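Local coordinates for protein gingipain R2 Pro-Domain (Porphyromonas gingivalis, PDB 4IEF) that probably keeps the Arg-specific cysteine peptidase gingipain RgpB latent, as the pro-domain that binds its mature catalytic domain in the zymogen complex, at residues 30-36 against 49-53; 61-65 against 116-122; 64-68 against 150-156; 80-86 against 170-176. The contacts are given in a common frame with arbitrary orientation. Residues are numbered along the deposited sequence.

Interaction 1: residues 30-36 against 49-53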
loop_
_atom_site.group_PDB
_atom_site.type_symbol
_atom_site.label_atom_id
_atom_site.label_comp_id
_atom_site.label_asym_id
_atom_site.label_seq_id
_atom_site.Cartn_x
_atom_site.Cartn_y
_atom_site.Cartn_z
ATOM N N PHE A 30 20.094 17.704 5.259
ATOM C CA PHE A 30 19.122 17.597 6.336
ATOM C C PHE A 30 19.199 18.873 7.146
ATOM O O PHE A 30 20.301 19.362 7.428
ATOM C CB PHE A 30 19.373 16.369 7.238
ATOM C CG PHE A 30 18.668 16.453 8.577
ATOM C CD1 PHE A 30 19.273 17.083 9.665
ATOM C CD2 PHE A 30 17.379 15.952 8.737
ATOM C CE1 PHE A 30 18.590 17.232 10.878
ATOM C CE2 PHE A 30 16.710 16.067 9.967
ATOM C CZ PHE A 30 17.319 16.706 11.024
ATOM N N ARG A 31 18.042 19.382 7.559
ATOM C CA ARG A 31 17.953 20.520 8.458
ATOM C C ARG A 31 16.891 20.210 9.501
ATOM O O ARG A 31 15.834 19.666 9.162
ATOM C CB ARG A 31 17.683 21.828 7.711
ATOM C CG ARG A 31 18.952 22.487 7.185
ATOM C CD ARG A 31 18.645 23.703 6.338
ATOM N NE ARG A 31 19.865 24.420 5.972
ATOM C CZ ARG A 31 19.916 25.435 5.114
ATOM N NH1 ARG A 31 18.813 25.854 4.505
ATOM N NH2 ARG A 31 21.070 26.029 4.850
ATOM N N MET A 32 17.209 20.478 10.783
ATOM C CA MET A 32 16.303 20.226 11.905
ATOM C C MET A 32 15.043 21.093 11.773
ATOM O O MET A 32 15.138 22.302 11.562
ATOM C CB MET A 32 17.005 20.477 13.254
ATOM C CG MET A 32 16.146 20.115 14.472
ATOM S SD MET A 32 15.600 18.383 14.505
ATOM C CE MET A 32 17.059 17.608 15.201
ATOM N N ASP A 33 13.872 20.456 11.886
ATOM C CA ASP A 33 12.607 21.153 11.756
ATOM C C ASP A 33 11.659 20.747 12.877
ATOM O O ASP A 33 11.464 19.554 13.125
ATOM C CB ASP A 33 11.985 20.881 10.374
ATOM C CG ASP A 33 10.767 21.735 10.080
ATOM O OD1 ASP A 33 9.639 21.227 10.230
ATOM O OD2 ASP A 33 10.945 22.911 9.711
ATOM N N ASN A 34 11.082 21.758 13.551
ATOM C CA ASN A 34 10.106 21.653 14.645
ATOM C C ASN A 34 10.537 20.643 15.749
ATOM O O ASN A 34 9.748 19.788 16.157
ATOM C CB ASN A 34 8.709 21.301 14.078
ATOM C CG ASN A 34 7.554 21.490 15.038
ATOM O OD1 ASN A 34 7.565 22.350 15.918
ATOM N ND2 ASN A 34 6.523 20.694 14.875
ATOM N N LEU A 35 11.784 20.755 16.233
ATOM C CA LEU A 35 12.262 19.882 17.313
ATOM C C LEU A 35 11.513 20.202 18.614
ATOM O O LEU A 35 11.529 21.339 19.075
ATOM C CB LEU A 35 13.783 19.984 17.525
ATOM C CG LEU A 35 14.347 19.197 18.727
ATOM C CD1 LEU A 35 14.399 17.697 18.443
ATOM C CD2 LEU A 35 15.711 19.720 19.119
ATOM N N GLN A 36 10.827 19.196 19.171
ATOM C CA GLN A 36 10.054 19.324 20.416
ATOM C C GLN A 36 10.440 18.227 21.404
ATOM O O GLN A 36 10.950 17.181 20.999
ATOM C CB GLN A 36 8.527 19.275 20.153
ATOM C CG GLN A 36 8.037 20.224 19.053
ATOM C CD GLN A 36 6.870 21.103 19.424
ATOM O OE1 GLN A 36 5.823 21.063 18.775
ATOM N NE2 GLN A 36 7.064 21.993 20.395
ATOM N N VAL A 49 11.003 12.987 25.596
ATOM C CA VAL A 49 10.823 12.227 24.362
ATOM C C VAL A 49 11.000 13.243 23.215
ATOM O O VAL A 49 10.139 14.107 23.030
ATOM C CB VAL A 49 9.482 11.437 24.268
ATOM C CG1 VAL A 49 9.305 10.805 22.886
ATOM C CG2 VAL A 49 9.384 10.375 25.349
ATOM N N PRO A 50 12.123 13.193 22.474
ATOM C CA PRO A 50 12.310 14.155 21.377
ATOM C C PRO A 50 11.485 13.791 20.143
ATOM O O PRO A 50 11.311 12.614 19.843
ATOM C CB PRO A 50 13.816 14.077 21.079
ATOM C CG PRO A 50 14.394 13.095 22.073
ATOM C CD PRO A 50 13.265 12.263 22.568
ATOM N N THR A 51 10.957 14.817 19.448
ATOM C CA THR A 51 10.184 14.681 18.210
ATOM C C THR A 51 10.556 15.793 17.247
ATOM O O THR A 51 10.795 16.918 17.681
ATOM C CB THR A 51 8.654 14.691 18.454
ATOM O OG1 THR A 51 8.292 15.807 19.263
ATOM C CG2 THR A 51 8.133 13.396 19.055
ATOM N N PHE A 52 10.605 15.485 15.939
ATOM C CA PHE A 52 10.861 16.466 14.886
ATOM C C PHE A 52 10.156 16.007 13.613
ATOM O O PHE A 52 9.842 14.821 13.484
ATOM C CB PHE A 52 12.370 16.735 14.662
ATOM C CG PHE A 52 13.247 15.586 14.202
ATOM C CD1 PHE A 52 13.362 15.271 12.849
ATOM C CD2 PHE A 52 14.034 14.885 15.110
ATOM C CE1 PHE A 52 14.202 14.236 12.419
ATOM C CE2 PHE A 52 14.873 13.846 14.678
ATOM C CZ PHE A 52 14.941 13.522 13.337
ATOM N N THR A 53 9.885 16.945 12.688
ATOM C CA THR A 53 9.207 16.662 11.414
ATOM C C THR A 53 9.939 15.538 10.655
ATOM O O THR A 53 11.155 15.617 10.438
ATOM C CB THR A 53 9.081 17.933 10.560
ATOM O OG1 THR A 53 8.711 19.030 11.398
ATOM C CG2 THR A 53 8.070 17.778 9.435
HETATM O O HOH W 1 6.612 18.716 12.717
#
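The open end of the antiparallel hairpin 36-42/45-51 lies here, where the chain from strand 25-31 enters it and the chain after T51 leaves. Its last ladder rung is the hydrogen-bonded pair Q36-T51 (Q36 N to T51 O 2.7 Å, T51 N to Q36 O 2.8 Å). Beyond it N34, with positive phi and psi (48°/49°), bends the backbone, and a lone bond, T53 N to D33 O at 3.1 Å, follows outside the ladder. The F52 side chain, chi1 p, forms the apolar centre. F30, chi1 t, points its ring edge toward the F52 face in an offset edge-to-face pair (centroids 5.9 Å, planes at 71°). M32 takes t, p, p, which brings SD obliquely to within 4.2 Å of the F52 centroid, a Met-aromatic contact, and CE over one face. P153 touches F30, M32 and F52. On the polar side D33 OD1 accepts from T53 OG1 (2.7 Å), and a water donates to that same T53 OG1 at 2.5 Å while accepting from N34 ND2 at 2.9 Å.

Interaction 2: residues 61-65 against 116-122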
loop_
_atom_site.group_PDB
_atom_site.type_symbol
_atom_site.label_atom_id
_atom_site.label_comp_id
_atom_site.label_asym_id
_atom_site.label_seq_id
_atom_site.Cartn_x
_atom_site.Cartn_y
_atom_site.Cartn_z
ATOM N N LYS A 61 15.288 -0.998 22.498
ATOM C CA LYS A 61 14.665 -0.954 23.819
ATOM C C LYS A 61 15.713 -0.721 24.921
ATOM O O LYS A 61 16.728 -1.423 24.976
ATOM C CB LYS A 61 13.885 -2.254 24.078
ATOM C CG LYS A 61 12.921 -2.178 25.255
ATOM C CD LYS A 61 12.341 -3.547 25.573
ATOM C CE LYS A 61 11.538 -3.544 26.846
ATOM N NZ LYS A 61 12.420 -3.427 28.030
ATOM N N GLY A 62 15.473 0.293 25.748
ATOM C CA GLY A 62 16.349 0.651 26.858
ATOM C C GLY A 62 17.443 1.647 26.530
ATOM O O GLY A 62 18.160 2.086 27.440
ATOM N N THR A 63 17.613 1.979 25.231
ATOM C CA THR A 63 18.603 2.954 24.750
ATOM C C THR A 63 17.885 4.305 24.538
ATOM O O THR A 63 16.659 4.304 24.363
ATOM C CB THR A 63 19.330 2.464 23.475
ATOM O OG1 THR A 63 18.467 2.552 22.339
ATOM C CG2 THR A 63 19.946 1.065 23.620
ATOM N N PRO A 64 18.592 5.461 24.512
ATOM C CA PRO A 64 17.876 6.745 24.383
ATOM C C PRO A 64 17.024 6.880 23.117
ATOM O O PRO A 64 17.442 6.423 22.059
ATOM C CB PRO A 64 19.003 7.785 24.400
ATOM C CG PRO A 64 20.136 7.112 25.101
ATOM C CD PRO A 64 20.043 5.671 24.713
ATOM N N ILE A 65 15.815 7.488 23.245
ATOM C CA ILE A 65 14.924 7.760 22.103
ATOM C C ILE A 65 15.584 8.878 21.316
ATOM O O ILE A 65 15.619 10.022 21.765
ATOM C CB ILE A 65 13.458 8.101 22.498
ATOM C CG1 ILE A 65 12.783 6.903 23.201
ATOM C CG2 ILE A 65 12.632 8.571 21.261
ATOM C CD1 ILE A 65 11.495 7.219 23.935
ATOM N N TYR A 116 8.689 3.268 30.855
ATOM C CA TYR A 116 9.991 3.592 30.286
ATOM C C TYR A 116 11.045 2.942 31.187
ATOM O O TYR A 116 11.100 3.251 32.378
ATOM C CB TYR A 116 10.163 5.118 30.193
ATOM C CG TYR A 116 9.329 5.765 29.106
ATOM C CD1 TYR A 116 8.070 6.287 29.383
ATOM C CD2 TYR A 116 9.811 5.881 27.810
ATOM C CE1 TYR A 116 7.301 6.893 28.387
ATOM C CE2 TYR A 116 9.059 6.492 26.810
ATOM C CZ TYR A 116 7.802 6.995 27.099
ATOM O OH TYR A 116 7.060 7.581 26.100
ATOM N N VAL A 117 11.802 1.979 30.654
ATOM C CA VAL A 117 12.817 1.251 31.414
ATOM C C VAL A 117 14.198 1.538 30.805
ATOM O O VAL A 117 14.399 1.406 29.597
ATOM C CB VAL A 117 12.498 -0.276 31.531
ATOM C CG1 VAL A 117 12.289 -0.928 30.167
ATOM C CG2 VAL A 117 13.545 -1.029 32.352
ATOM N N TYR A 118 15.134 1.962 31.660
ATOM C CA TYR A 118 16.507 2.285 31.282
ATOM C C TYR A 118 17.352 1.016 31.202
ATOM O O TYR A 118 17.314 0.191 32.119
ATOM C CB TYR A 118 17.129 3.279 32.281
ATOM C CG TYR A 118 16.453 4.632 32.294
ATOM C CD1 TYR A 118 15.388 4.892 33.153
ATOM C CD2 TYR A 118 16.893 5.660 31.466
ATOM C CE1 TYR A 118 14.757 6.136 33.166
ATOM C CE2 TYR A 118 16.281 6.916 31.482
ATOM C CZ TYR A 118 15.205 7.145 32.327
ATOM O OH TYR A 118 14.587 8.370 32.347
ATOM N N GLY A 119 18.090 0.868 30.105
ATOM C CA GLY A 119 18.985 -0.265 29.888
ATOM C C GLY A 119 20.388 0.030 30.375
ATOM O O GLY A 119 20.639 1.132 30.873
ATOM N N GLN A 120 21.321 -0.936 30.209
ATOM C CA GLN A 120 22.719 -0.824 30.630
ATOM C C GLN A 120 23.471 0.279 29.863
ATOM O O GLN A 120 24.453 0.817 30.382
ATOM C CB GLN A 120 23.437 -2.175 30.459
ATOM C CG GLN A 120 24.095 -2.697 31.745
ATOM C CD GLN A 120 25.307 -1.889 32.176
ATOM O OE1 GLN A 120 25.324 -1.269 33.248
ATOM N NE2 GLN A 120 26.369 -1.918 31.382
ATOM N N SER A 121 22.989 0.631 28.645
ATOM C CA SER A 121 23.549 1.673 27.785
ATOM C C SER A 121 23.596 3.051 28.491
ATOM O O SER A 121 24.418 3.893 28.117
ATOM C CB SER A 121 22.740 1.770 26.494
ATOM O OG SER A 121 21.382 2.108 26.724
ATOM N N TYR A 122 22.736 3.257 29.530
ATOM C CA TYR A 122 22.648 4.495 30.323
ATOM C C TYR A 122 23.800 4.643 31.351
ATOM O O TYR A 122 23.894 5.675 32.025
ATOM C CB TYR A 122 21.277 4.626 31.009
ATOM C CG TYR A 122 20.267 5.323 30.123
ATOM C CD1 TYR A 122 19.575 4.623 29.137
ATOM C CD2 TYR A 122 20.061 6.698 30.213
ATOM C CE1 TYR A 122 18.698 5.271 28.269
ATOM C CE2 TYR A 122 19.186 7.357 29.350
ATOM C CZ TYR A 122 18.497 6.635 28.389
ATOM O OH TYR A 122 17.608 7.259 27.558
#
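Segment 116-122 runs past the 61-65 loop and enters a 3-10 turn at Q120. At its start the Y116 ring edge meets the I65 side chain (Y116 CE2 to I65 CD1 3.8 Å). The Y116 ring also makes a cation-pi contact with K102 and packs on a polar side chain of the mature domain. V117 follows at the surface: its CG1 lies 3.3 Å from K61 NZ, and its carbonyl O receives a CA-H...O contact from G62 CA at 3.4 Å. Y118 turns its side chain away, its hydroxyl bonding to T42. At G119 the backbones are joined by their one direct hydrogen bond, G119 N to G62 O at 2.9 Å. The two glycine CA atoms lie 4.1 Å apart: a CB on G62 would crowd G119 CA, and one on G119 would crowd G62 O; G62, at phi/psi 90°/-8°, would also jam a CB against the preceding carbonyl. S121 points toward the loop, OG 3.5 Å from T63 CA. Y122 N bonds back to G119 O (3.3 Å), and the Y122 ring packs against P64: CZ is 3.7 Å from P64 CG and OH 3.2 Å from P64 CA, while the hydroxyl bonds to the I98 carbonyl. The arrangement is a loop-to-loop junction built on close glycine-glycine backbone contact, joining two long irregular connections of this beta-rich pro-domain beside the hairpin 36-42/45-51.

Interaction 3: residues 64-68 against 150-156; sequences PILPI and NFAPLQY
Segment 64-68 is an extended, irregular strip (phi/psi -59°/140° at P64, -129°/85° at L66, -55°/148° at P67, -119°/162° at I68) running roughly antiparallel, 153° between end-to-end directions, to 150-156, where strand 144-157 is interrupted at A152-P153. The CA register is P64-Y156 7.3 Å, L66-L154 5.5 Å and I68-A152 4.8 Å; no direct hydrogen bond joins the segments. P153 (phi/psi -83°/3°) kinks its strand, and a water fills the gap, 2.8 Å from P67 O and accepting from L154 N (2.9 Å). Q155 NE2 reaches back to A152 O (2.9 Å) across the kink. L66 (m, t) is the main bump: its CD2 sits between L154 CB (3.8 Å) and Y156 CB (3.7 Å). L154 (m, t) answers with CD1 against P67 CD at 3.7 Å. P64 CG abuts the ring edge of Y156 (chi1 t) at CD2, 3.6 Å. At the other end I68 (p, t) spreads over N150 and A152, CD1 3.9 Å from N150 CB and CG2 4.0 Å from A152 CB, while I68 CA makes a CA-H...O contact with F151 O at 3.3 Å. Every touching residue is buried: this is a proline-rich connection packed along interrupted strand 144-157 of the antiparallel sheet, just before strand 69-74 pairs with it.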
loop_
_atom_site.group_PDB
_atom_site.type_symbol
_atom_site.label_atom_id
_atom_site.label_comp_id
_atom_site.label_asym_id
_atom_site.label_seq_id
_atom_site.Cartn_x
_atom_site.Cartn_y
_atom_site.Cartn_z
ATOM N N PRO A 64 18.592 5.461 24.512
ATOM C CA PRO A 64 17.876 6.745 24.383
ATOM C C PRO A 64 17.024 6.880 23.117
ATOM O O PRO A 64 17.442 6.423 22.059
ATOM C CB PRO A 64 19.003 7.785 24.400
ATOM C CG PRO A 64 20.136 7.112 25.101
ATOM C CD PRO A 64 20.043 5.671 24.713
ATOM N N ILE A 65 15.815 7.488 23.245
ATOM C CA ILE A 65 14.924 7.760 22.103
ATOM C C ILE A 65 15.584 8.878 21.316
ATOM O O ILE A 65 15.619 10.022 21.765
ATOM C CB ILE A 65 13.458 8.101 22.498
ATOM C CG1 ILE A 65 12.783 6.903 23.201
ATOM C CG2 ILE A 65 12.632 8.571 21.261
ATOM C CD1 ILE A 65 11.495 7.219 23.935
ATOM N N LEU A 66 16.202 8.519 20.197
ATOM C CA LEU A 66 16.902 9.476 19.360
ATOM C C LEU A 66 16.401 9.309 17.926
ATOM O O LEU A 66 16.988 8.550 17.142
ATOM C CB LEU A 66 18.426 9.305 19.501
ATOM C CG LEU A 66 18.975 9.506 20.940
ATOM C CD1 LEU A 66 20.312 8.823 21.134
ATOM C CD2 LEU A 66 18.997 10.986 21.341
ATOM N N PRO A 67 15.267 9.991 17.603
ATOM C CA PRO A 67 14.656 9.845 16.271
ATOM C C PRO A 67 15.588 10.136 15.110
ATOM O O PRO A 67 16.492 10.961 15.216
ATOM C CB PRO A 67 13.500 10.848 16.291
ATOM C CG PRO A 67 13.163 10.993 17.713
ATOM C CD PRO A 67 14.459 10.890 18.454
ATOM N N ILE A 68 15.355 9.425 14.001
ATOM C CA ILE A 68 16.117 9.542 12.766
ATOM C C ILE A 68 15.202 9.985 11.613
ATOM O O ILE A 68 13.978 9.878 11.708
ATOM C CB ILE A 68 16.850 8.203 12.420
ATOM C CG1 ILE A 68 15.865 7.069 12.035
ATOM C CG2 ILE A 68 17.857 7.782 13.525
ATOM C CD1 ILE A 68 16.458 6.029 11.057
ATOM N N ASN A 150 20.087 7.377 6.257
ATOM C CA ASN A 150 19.512 7.764 7.549
ATOM C C ASN A 150 20.331 8.854 8.230
ATOM O O ASN A 150 21.547 8.717 8.396
ATOM C CB ASN A 150 19.404 6.551 8.486
ATOM C CG ASN A 150 18.927 5.308 7.786
ATOM O OD1 ASN A 150 17.800 5.252 7.284
ATOM N ND2 ASN A 150 19.806 4.324 7.652
ATOM N N PHE A 151 19.650 9.925 8.637
ATOM C CA PHE A 151 20.251 11.014 9.401
ATOM C C PHE A 151 19.917 10.813 10.858
ATOM O O PHE A 151 18.746 10.606 11.169
ATOM C CB PHE A 151 19.725 12.379 8.932
ATOM C CG PHE A 151 20.055 12.757 7.512
ATOM C CD1 PHE A 151 19.145 12.527 6.485
ATOM C CD2 PHE A 151 21.265 13.372 7.204
ATOM C CE1 PHE A 151 19.441 12.907 5.171
ATOM C CE2 PHE A 151 21.559 13.751 5.896
ATOM C CZ PHE A 151 20.644 13.517 4.888
ATOM N N ALA A 152 20.922 10.834 11.744
ATOM C CA ALA A 152 20.724 10.721 13.191
ATOM C C ALA A 152 21.172 12.064 13.812
ATOM O O ALA A 152 22.330 12.211 14.210
ATOM C CB ALA A 152 21.492 9.527 13.754
ATOM N N PRO A 153 20.285 13.093 13.803
ATOM C CA PRO A 153 20.699 14.426 14.268
ATOM C C PRO A 153 20.638 14.632 15.782
ATOM O O PRO A 153 20.897 15.744 16.256
ATOM C CB PRO A 153 19.707 15.349 13.566
ATOM C CG PRO A 153 18.462 14.541 13.476
ATOM C CD PRO A 153 18.882 13.111 13.326
ATOM N N LEU A 154 20.286 13.584 16.534
ATOM C CA LEU A 154 20.212 13.666 17.983
ATOM C C LEU A 154 21.171 12.633 18.586
ATOM O O LEU A 154 20.950 11.425 18.479
ATOM C CB LEU A 154 18.761 13.491 18.481
ATOM C CG LEU A 154 17.739 14.537 17.993
ATOM C CD1 LEU A 154 16.339 14.117 18.323
ATOM C CD2 LEU A 154 18.016 15.923 18.583
ATOM N N GLN A 155 22.280 13.133 19.144
ATOM C CA GLN A 155 23.337 12.330 19.760
ATOM C C GLN A 155 23.337 12.626 21.261
ATOM O O GLN A 155 23.387 13.788 21.658
ATOM C CB GLN A 155 24.700 12.607 19.104
ATOM C CG GLN A 155 24.733 12.383 17.581
ATOM C CD GLN A 155 24.706 10.936 17.144
ATOM O OE1 GLN A 155 25.347 10.064 17.738
ATOM N NE2 GLN A 155 24.005 10.658 16.050
ATOM N N TYR A 156 23.195 11.586 22.089
ATOM C CA TYR A 156 23.061 11.763 23.529
ATOM C C TYR A 156 23.991 10.871 24.319
ATOM O O TYR A 156 24.021 9.650 24.124
ATOM C CB TYR A 156 21.593 11.504 23.942
ATOM C CG TYR A 156 21.291 11.590 25.425
ATOM C CD1 TYR A 156 21.294 12.814 26.089
ATOM C CD2 TYR A 156 20.923 10.459 26.148
ATOM C CE1 TYR A 156 20.987 12.902 27.446
ATOM C CE2 TYR A 156 20.608 10.534 27.505
ATOM C CZ TYR A 156 20.639 11.759 28.149
ATOM O OH TYR A 156 20.322 11.831 29.486
HETATM O O HOH W 2 19.202 10.985 15.951
#

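Interaction 4: residues 80-86 against 170-176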
loop_
_atom_site.group_PDB
_atom_site.type_symbol
_atom_site.label_atom_id
_atom_site.label_comp_id
_atom_site.label_asym_id
_atom_site.label_seq_id
_atom_site.Cartn_x
_atom_site.Cartn_y
_atom_site.Cartn_z
ATOM N N ALA A 80 28.991 -1.169 -4.257
ATOM C CA ALA A 80 28.636 -0.883 -2.872
ATOM C C ALA A 80 28.729 0.608 -2.617
ATOM O O ALA A 80 29.716 1.239 -3.000
ATOM C CB ALA A 80 29.555 -1.639 -1.931
ATOM N N MET A 81 27.692 1.180 -2.003
ATOM C CA MET A 81 27.643 2.618 -1.733
ATOM C C MET A 81 28.198 2.949 -0.351
ATOM O O MET A 81 28.230 2.088 0.536
ATOM C CB MET A 81 26.203 3.150 -1.859
ATOM C CG MET A 81 25.534 2.848 -3.202
ATOM S SD MET A 81 26.291 3.640 -4.643
ATOM C CE MET A 81 25.791 5.328 -4.416
ATOM N N LYS A 82 28.652 4.197 -0.184
ATOM C CA LYS A 82 29.146 4.718 1.082
ATOM C C LYS A 82 28.478 6.064 1.357
ATOM O O LYS A 82 28.022 6.740 0.424
ATOM C CB LYS A 82 30.681 4.842 1.118
ATOM C CG LYS A 82 31.280 5.915 0.208
ATOM C CD LYS A 82 32.753 6.147 0.501
ATOM C CE LYS A 82 33.368 7.133 -0.464
ATOM N NZ LYS A 82 34.723 7.563 -0.035
ATOM N N VAL A 83 28.419 6.444 2.638
ATOM C CA VAL A 83 27.857 7.720 3.033
ATOM C C VAL A 83 28.932 8.492 3.817
ATOM O O VAL A 83 29.564 7.946 4.724
ATOM C CB VAL A 83 26.506 7.583 3.780
ATOM C CG1 VAL A 83 26.630 6.757 5.063
ATOM C CG2 VAL A 83 25.879 8.946 4.048
ATOM N N GLU A 84 29.177 9.737 3.397
ATOM C CA GLU A 84 30.152 10.620 4.029
ATOM C C GLU A 84 29.490 11.906 4.438
ATOM O O GLU A 84 28.762 12.499 3.639
ATOM C CB GLU A 84 31.335 10.937 3.096
ATOM C CG GLU A 84 31.999 9.746 2.442
ATOM C CD GLU A 84 33.388 10.050 1.917
ATOM O OE1 GLU A 84 34.361 9.746 2.642
ATOM O OE2 GLU A 84 33.510 10.599 0.797
ATOM N N VAL A 85 29.752 12.353 5.670
ATOM C CA VAL A 85 29.242 13.624 6.173
ATOM C C VAL A 85 30.199 14.689 5.652
ATOM O O VAL A 85 31.355 14.731 6.083
ATOM C CB VAL A 85 29.091 13.627 7.718
ATOM C CG1 VAL A 85 28.762 15.023 8.251
ATOM C CG2 VAL A 85 28.037 12.618 8.155
ATOM N N VAL A 86 29.745 15.499 4.678
ATOM C CA VAL A 86 30.599 16.537 4.088
ATOM C C VAL A 86 30.441 17.873 4.845
ATOM O O VAL A 86 31.340 18.716 4.791
ATOM C CB VAL A 86 30.407 16.707 2.556
ATOM C CG1 VAL A 86 30.903 15.471 1.810
ATOM C CG2 VAL A 86 28.962 17.026 2.183
ATOM N N VAL A 170 24.869 17.579 5.921
ATOM C CA VAL A 170 24.947 17.392 4.476
ATOM C C VAL A 170 25.771 16.132 4.238
ATOM O O VAL A 170 26.916 16.044 4.703
ATOM C CB VAL A 170 25.487 18.614 3.680
ATOM C CG1 VAL A 170 25.465 18.338 2.179
ATOM C CG2 VAL A 170 24.687 19.876 4.001
ATOM N N VAL A 171 25.178 15.150 3.538
ATOM C CA VAL A 171 25.863 13.894 3.245
ATOM C C VAL A 171 26.081 13.713 1.740
ATOM O O VAL A 171 25.281 14.176 0.923
ATOM C CB VAL A 171 25.161 12.645 3.851
ATOM C CG1 VAL A 171 25.131 12.708 5.374
ATOM C CG2 VAL A 171 23.758 12.426 3.277
ATOM N N ALA A 172 27.165 13.010 1.396
ATOM C CA ALA A 172 27.487 12.613 0.036
ATOM C C ALA A 172 27.380 11.086 -0.047
ATOM O O ALA A 172 28.095 10.372 0.669
ATOM C CB ALA A 172 28.887 13.092 -0.344
ATOM N N VAL A 173 26.432 10.593 -0.847
ATOM C CA VAL A 173 26.231 9.159 -1.045
ATOM C C VAL A 173 26.840 8.827 -2.408
ATOM O O VAL A 173 26.343 9.285 -3.441
ATOM C CB VAL A 173 24.752 8.714 -0.888
ATOM C CG1 VAL A 173 24.590 7.220 -1.179
ATOM C CG2 VAL A 173 24.225 9.048 0.513
ATOM N N SER A 174 27.962 8.095 -2.394
ATOM C CA SER A 174 28.728 7.750 -3.592
ATOM C C SER A 174 29.104 6.273 -3.614
ATOM O O SER A 174 29.072 5.615 -2.571
ATOM C CB SER A 174 29.994 8.603 -3.658
ATOM O OG SER A 174 30.772 8.449 -2.484
ATOM N N GLU A 175 29.479 5.759 -4.798
ATOM C CA GLU A 175 29.882 4.357 -4.964
ATOM C C GLU A 175 31.342 4.155 -4.579
ATOM O O GLU A 175 32.134 5.093 -4.642
ATOM C CB GLU A 175 29.617 3.840 -6.391
ATOM C CG GLU A 175 30.042 4.758 -7.514
ATOM C CD GLU A 175 29.996 4.117 -8.886
ATOM O OE1 GLU A 175 28.901 4.026 -9.492
ATOM O OE2 GLU A 175 31.081 3.731 -9.369
ATOM N N THR A 176 31.675 2.932 -4.138
ATOM C CA THR A 176 33.031 2.532 -3.747
ATOM C C THR A 176 33.620 1.612 -4.824
ATOM O O THR A 176 32.960 1.345 -5.827
ATOM C CB THR A 176 33.022 1.833 -2.368
ATOM O OG1 THR A 176 32.250 0.635 -2.435
ATOM C CG2 THR A 176 32.507 2.717 -1.266
#
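Seven hydrogen bonds zip strands 80-86 and 170-176 together. At one end A80 O accepts twice from T176, from N at 2.8 Å and from OG1 at 2.7 Å. Two reciprocal pairs follow: K82 N to S174 O (2.8 Å) with S174 N to K82 O (3.1 Å), then E84 N to A172 O (3.0 Å) with A172 N to E84 O (2.8 Å). V86 N to V170 O (2.9 Å) is the last bond within these segments; the pairing continues to S87. The axes approach to 4.4 Å at 141°, a strongly twisted antiparallel pairing. K82, with chi1 p and an extended chain, brings NZ 3.4 Å from E84 OE2 in a salt bridge on the face carrying S174 and A172. E175 instead turns its carboxylate to R79. The opposite face is apolar: V83 CG2 touches V171 CB (3.8 Å) and V173 CG2 (3.9 Å), V85 CG2 meets V171 CG1 (4.0 Å), and M81, all m, folds CE onto V173 CG1 (3.9 Å). This valine face packs on strands 144-157 and 133-141, where V83 and V171 both touch V149 and M81 and V83 touch L135, while strand 25-31 pairs with 162-176 through V171-V28 and V173-S26.

Interaction 3 lies nearest the middle of the chain, with interaction 1 beside it, their centres 10 Å apart: F30 CZ meets P153 CG at 3.5 Å, and P50 O lies 3.3 Å from P67 CG. Interaction 2 shares P64 and I65 with interaction 3 and touches interaction 1, with P50 CG 3.3 Å from I65 O, so the hairpin, the 61-68 connection and the 116-122 loop pack as one body. Interaction 4 lies about 30 Å from interaction 2, centre to centre, across the chain's centre, and joins interaction 3 where F151 CE2 meets V171 CG2 at 3.7 Å. Mature-domain side chains reach V49, Y116 and N150 in interactions 1 to 3, whereas interaction 4 is untouched by that chain.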